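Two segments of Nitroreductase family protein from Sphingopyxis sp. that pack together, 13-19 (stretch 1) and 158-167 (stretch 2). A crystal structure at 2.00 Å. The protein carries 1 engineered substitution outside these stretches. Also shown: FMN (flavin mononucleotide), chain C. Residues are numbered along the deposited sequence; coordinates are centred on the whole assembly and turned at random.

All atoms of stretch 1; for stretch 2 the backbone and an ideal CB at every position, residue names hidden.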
# COMPACT_ATOMS: atom_id res chain seq x y z
N GLU A 13 -14.62 1.70 10.41
CA GLU A 13 -15.56 2.60 9.77
C GLU A 13 -14.89 3.42 8.68
O GLU A 13 -15.50 3.68 7.64
CB GLU A 13 -16.20 3.52 10.81
CG GLU A 13 -17.09 2.75 11.80
CD GLU A 13 -17.27 3.46 13.13
OE1 GLU A 13 -16.58 4.47 13.38
OE2 GLU A 13 -18.12 3.01 13.92
N ALA A 14 -13.64 3.81 8.90
CA ALA A 14 -12.90 4.54 7.89
C ALA A 14 -12.73 3.67 6.66
O ALA A 14 -13.04 4.10 5.55
CB ALA A 14 -11.52 4.99 8.44
N LEU A 15 -12.25 2.44 6.85
CA LEU A 15 -12.09 1.48 5.74
C LEU A 15 -13.39 1.29 4.97
O LEU A 15 -13.40 1.23 3.73
CB LEU A 15 -11.64 0.11 6.26
CG LEU A 15 -10.17 -0.33 6.15
CD1 LEU A 15 -9.66 -0.12 4.72
CD2 LEU A 15 -9.30 0.39 7.15
N ALA A 16 -14.48 1.15 5.72
CA ALA A 16 -15.80 0.89 5.15
C ALA A 16 -16.32 2.08 4.37
O ALA A 16 -16.88 1.89 3.30
CB ALA A 16 -16.79 0.50 6.24
N ARG A 17 -16.11 3.30 4.88
CA ARG A 17 -16.70 4.48 4.24
C ARG A 17 -15.80 5.14 3.20
O ARG A 17 -16.25 6.04 2.49
CB ARG A 17 -17.12 5.53 5.28
CG ARG A 17 -18.07 5.00 6.34
CD ARG A 17 -18.42 6.00 7.45
NE ARG A 17 -19.77 5.73 7.97
CZ ARG A 17 -20.03 5.23 9.18
NH1 ARG A 17 -19.04 4.95 10.02
NH2 ARG A 17 -21.29 5.02 9.56
N ARG A 18 -14.54 4.70 3.11
CA ARG A 18 -13.65 5.22 2.06
C ARG A 18 -14.05 4.65 0.70
O ARG A 18 -14.16 3.45 0.52
CB ARG A 18 -12.18 4.89 2.35
CG ARG A 18 -11.22 5.49 1.27
CD ARG A 18 -10.09 4.55 0.83
NE ARG A 18 -10.61 3.27 0.35
CZ ARG A 18 -11.08 3.05 -0.87
NH1 ARG A 18 -11.11 4.04 -1.76
NH2 ARG A 18 -11.54 1.84 -1.20
N ARG A 19 -14.26 5.53 -0.27
CA ARG A 19 -14.48 5.09 -1.64
C ARG A 19 -13.75 6.00 -2.62
O ARG A 19 -13.32 7.10 -2.27
CB ARG A 19 -15.97 5.04 -1.97
CG ARG A 19 -16.65 6.38 -2.12
CD ARG A 19 -18.16 6.20 -2.43
NE ARG A 19 -18.39 5.56 -3.73
CZ ARG A 19 -19.37 4.70 -4.02
NH1 ARG A 19 -20.30 4.38 -3.12
NH2 ARG A 19 -19.44 4.20 -5.24
N UNK A 158 -0.11 5.72 1.08
CA UNK A 158 -1.27 6.26 0.39
C UNK A 158 -2.58 5.85 1.05
O UNK A 158 -3.47 6.68 1.24
CB UNK A 158 -1.26 5.81 -1.07
N UNK A 159 -2.72 4.56 1.38
CA UNK A 159 -3.93 4.13 2.09
C UNK A 159 -4.04 4.80 3.46
O UNK A 159 -5.13 5.09 3.94
CB UNK A 159 -3.94 2.61 2.25
N UNK A 160 -2.92 5.05 4.12
CA UNK A 160 -2.99 5.82 5.37
C UNK A 160 -3.63 7.18 5.11
O UNK A 160 -4.54 7.61 5.85
CB UNK A 160 -1.60 6.00 5.98
N UNK A 161 -3.17 7.87 4.06
CA UNK A 161 -3.73 9.19 3.77
C UNK A 161 -5.23 9.13 3.47
O UNK A 161 -6.02 9.90 4.01
CB UNK A 161 -2.99 9.82 2.59
N UNK A 162 -5.61 8.19 2.62
CA UNK A 162 -7.00 8.09 2.20
C UNK A 162 -7.93 7.81 3.39
O UNK A 162 -9.03 8.35 3.48
CB UNK A 162 -7.15 6.99 1.14
N UNK A 163 -7.49 6.96 4.31
CA UNK A 163 -8.29 6.71 5.51
C UNK A 163 -8.37 7.92 6.43
O UNK A 163 -9.43 8.20 6.97
CB UNK A 163 -7.71 5.52 6.28
N UNK A 164 -7.26 8.64 6.59
CA UNK A 164 -7.26 9.84 7.43
C UNK A 164 -8.18 10.93 6.89
O UNK A 164 -8.80 11.68 7.66
CB UNK A 164 -5.84 10.39 7.56
N UNK A 165 -8.26 11.02 5.57
CA UNK A 165 -9.13 11.99 4.93
C UNK A 165 -10.57 11.72 5.30
O UNK A 165 -11.29 12.60 5.77
CB UNK A 165 -8.95 11.96 3.41
N UNK A 166 -10.98 10.47 5.10
CA UNK A 166 -12.33 10.00 5.41
C UNK A 166 -12.68 10.30 6.85
O UNK A 166 -13.78 10.81 7.16
CB UNK A 166 -12.46 8.50 5.14
N UNK A 167 -11.74 9.98 7.74
CA UNK A 167 -11.89 10.26 9.17
C UNK A 167 -12.14 11.74 9.44
O UNK A 167 -12.86 12.10 10.37
CB UNK A 167 -10.64 9.80 9.93
N1 FMN C . -10.13 5.33 -10.46
C2 FMN C . -10.35 6.10 -11.58
O2 FMN C . -11.49 6.38 -11.92
N3 FMN C . -9.29 6.55 -12.34
C4 FMN C . -8.00 6.25 -11.99
O4 FMN C . -7.06 6.69 -12.68
C4A FMN C . -7.78 5.46 -10.86
N5 FMN C . -6.50 5.13 -10.48
C5A FMN C . -6.26 4.37 -9.35
C6 FMN C . -4.95 4.08 -9.00
C7 FMN C . -4.69 3.31 -7.88
C7M FMN C . -3.28 2.99 -7.48
C8 FMN C . -5.74 2.84 -7.11
C8M FMN C . -5.39 2.03 -5.89
C9 FMN C . -7.06 3.13 -7.45
C9A FMN C . -7.33 3.90 -8.59
N10 FMN C . -8.62 4.22 -8.98
C10 FMN C . -8.84 4.99 -10.10
C1' FMN C . -9.80 3.77 -8.18
C2' FMN C . -10.19 2.30 -8.36
O2' FMN C . -10.92 2.15 -9.55
C3' FMN C . -11.06 1.90 -7.17
O3' FMN C . -10.21 1.84 -6.05
C4' FMN C . -11.72 0.53 -7.32
O4' FMN C . -12.67 0.47 -8.37
C5' FMN C . -12.45 0.23 -6.04
O5' FMN C . -13.42 1.24 -5.86
P FMN C . -13.43 2.00 -4.45
O1P FMN C . -14.35 3.18 -4.54
O2P FMN C . -13.89 1.04 -3.36
O3P FMN C . -12.01 2.45 -4.13

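Stretch 2 is helical throughout and crosses the short helix 13-17 almost at right angles, at 95°, with the axes 8.8 Å apart at their closest. Such a crossing confines contact to a small patch, so few positions are constrained by stretch 1.

At position 158 the ideal CB has nothing of stretch 1 within 5.5 Å, and many helix-compatible residues would serve; it is L158.

Position 159 also begins out of reach, but its CA-to-CB bond points sideways. A long, flexible side chain could cover the space between the end of L15 and the aliphatic part of R18, whether apolar or polar. The residue is Q159, whose amide reaches both: NE2 lies 3.3 Å from L15 CD1 and OE1 3.8 Å from R18 CD. No hydrogen bond crosses here; NE2 is satisfied elsewhere in the structure, whereas OE1 has no partner in the model.

Positions 160 and 161 are out of reach of stretch 1, which leaves their choice open. They are S160 and V161.

The bond at 162 points toward stretch 1, with its ideal CB 3.8 Å from R18 CD. This methylene surface suits an apolar chain that can extend past it. M162 meets it through CB, 3.9 Å from R18 CD. R18 continues to the flavin phosphate, where R18 NH1 and R18 NH2 each donate to FMN O3P at 3.0 Å.

Position 163 sits at the close approach of the backbones, 5.6 Å from CA to CA of A14. Its ideal CB is 4.4 Å from A14 CB and 5.4 Å from L15 CD2, an apolar setting in which leucine, isoleucine or methionine would be plausible. L163 has chi1 m and chi2 t, and its end comes nearer than its sideways CA-to-CB bond suggests: CD2 packs 3.6 Å from A14 C, while CD1 lies 3.5 Å from L15 CD2. L163 CD2 also lies 3.9 Å from A14 CB.

At 164 the bond points away, and 165 is out of reach; stretch 1 dictates neither L164 nor L165.

Position 166 points toward the end of helix 13-17, with A14 O 4.5 Å and R18 CB 4.6 Å from its ideal CB. A compact apolar side chain, such as valine or isoleucine, fits this setting. V166 places CG2 3.6 Å from R18 CA, where the chain leaves helical geometry, and CG1 3.9 Å from A14 O.

The CA-to-CB bond at 167 points sideways, its ideal CB 5.1 Å from A14 CB, so stretch 1 sets little restriction and many side chains would suit. It is E167, which makes no contact with stretch 1; its carboxylate is hydrogen-bonded elsewhere in the structure.

Stretch 2, residues 158-167: LQSVMLLLVE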
# COMPACT_ATOMS: atom_id res chain seq x y z
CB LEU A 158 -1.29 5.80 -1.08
CG LEU A 158 -2.33 6.56 -1.89
CD1 LEU A 158 -1.97 8.06 -1.94
CD2 LEU A 158 -2.48 5.98 -3.28
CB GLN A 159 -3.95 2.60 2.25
CG GLN A 159 -5.10 2.06 3.11
CD GLN A 159 -6.46 2.14 2.42
OE1 GLN A 159 -6.68 2.98 1.52
NE2 GLN A 159 -7.38 1.29 2.84
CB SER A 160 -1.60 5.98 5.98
OG SER A 160 -1.07 4.71 6.30
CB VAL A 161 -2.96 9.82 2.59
CG1 VAL A 161 -3.60 11.15 2.15
CG2 VAL A 161 -1.49 10.01 3.01
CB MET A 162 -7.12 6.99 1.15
CG MET A 162 -6.46 7.38 -0.18
SD MET A 162 -6.82 6.15 -1.43
CE MET A 162 -5.60 4.92 -1.02
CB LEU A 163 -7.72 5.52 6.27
CG LEU A 163 -7.90 4.20 5.51
CD1 LEU A 163 -7.25 3.07 6.26
CD2 LEU A 163 -9.39 3.96 5.33
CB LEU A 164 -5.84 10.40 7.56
CG LEU A 164 -4.93 9.56 8.45
CD1 LEU A 164 -3.43 9.87 8.23
CD2 LEU A 164 -5.32 9.75 9.90
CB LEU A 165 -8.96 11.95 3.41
CG LEU A 165 -7.66 12.55 2.87
CD1 LEU A 165 -7.55 12.29 1.37
CD2 LEU A 165 -7.61 14.06 3.16
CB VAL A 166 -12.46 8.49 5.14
CG1 VAL A 166 -13.66 7.91 5.85
CG2 VAL A 166 -12.53 8.24 3.63
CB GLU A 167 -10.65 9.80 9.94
CG GLU A 167 -10.74 10.00 11.45
CD GLU A 167 -9.43 9.68 12.16
OE1 GLU A 167 -8.38 10.20 11.73
OE2 GLU A 167 -9.45 8.92 13.15
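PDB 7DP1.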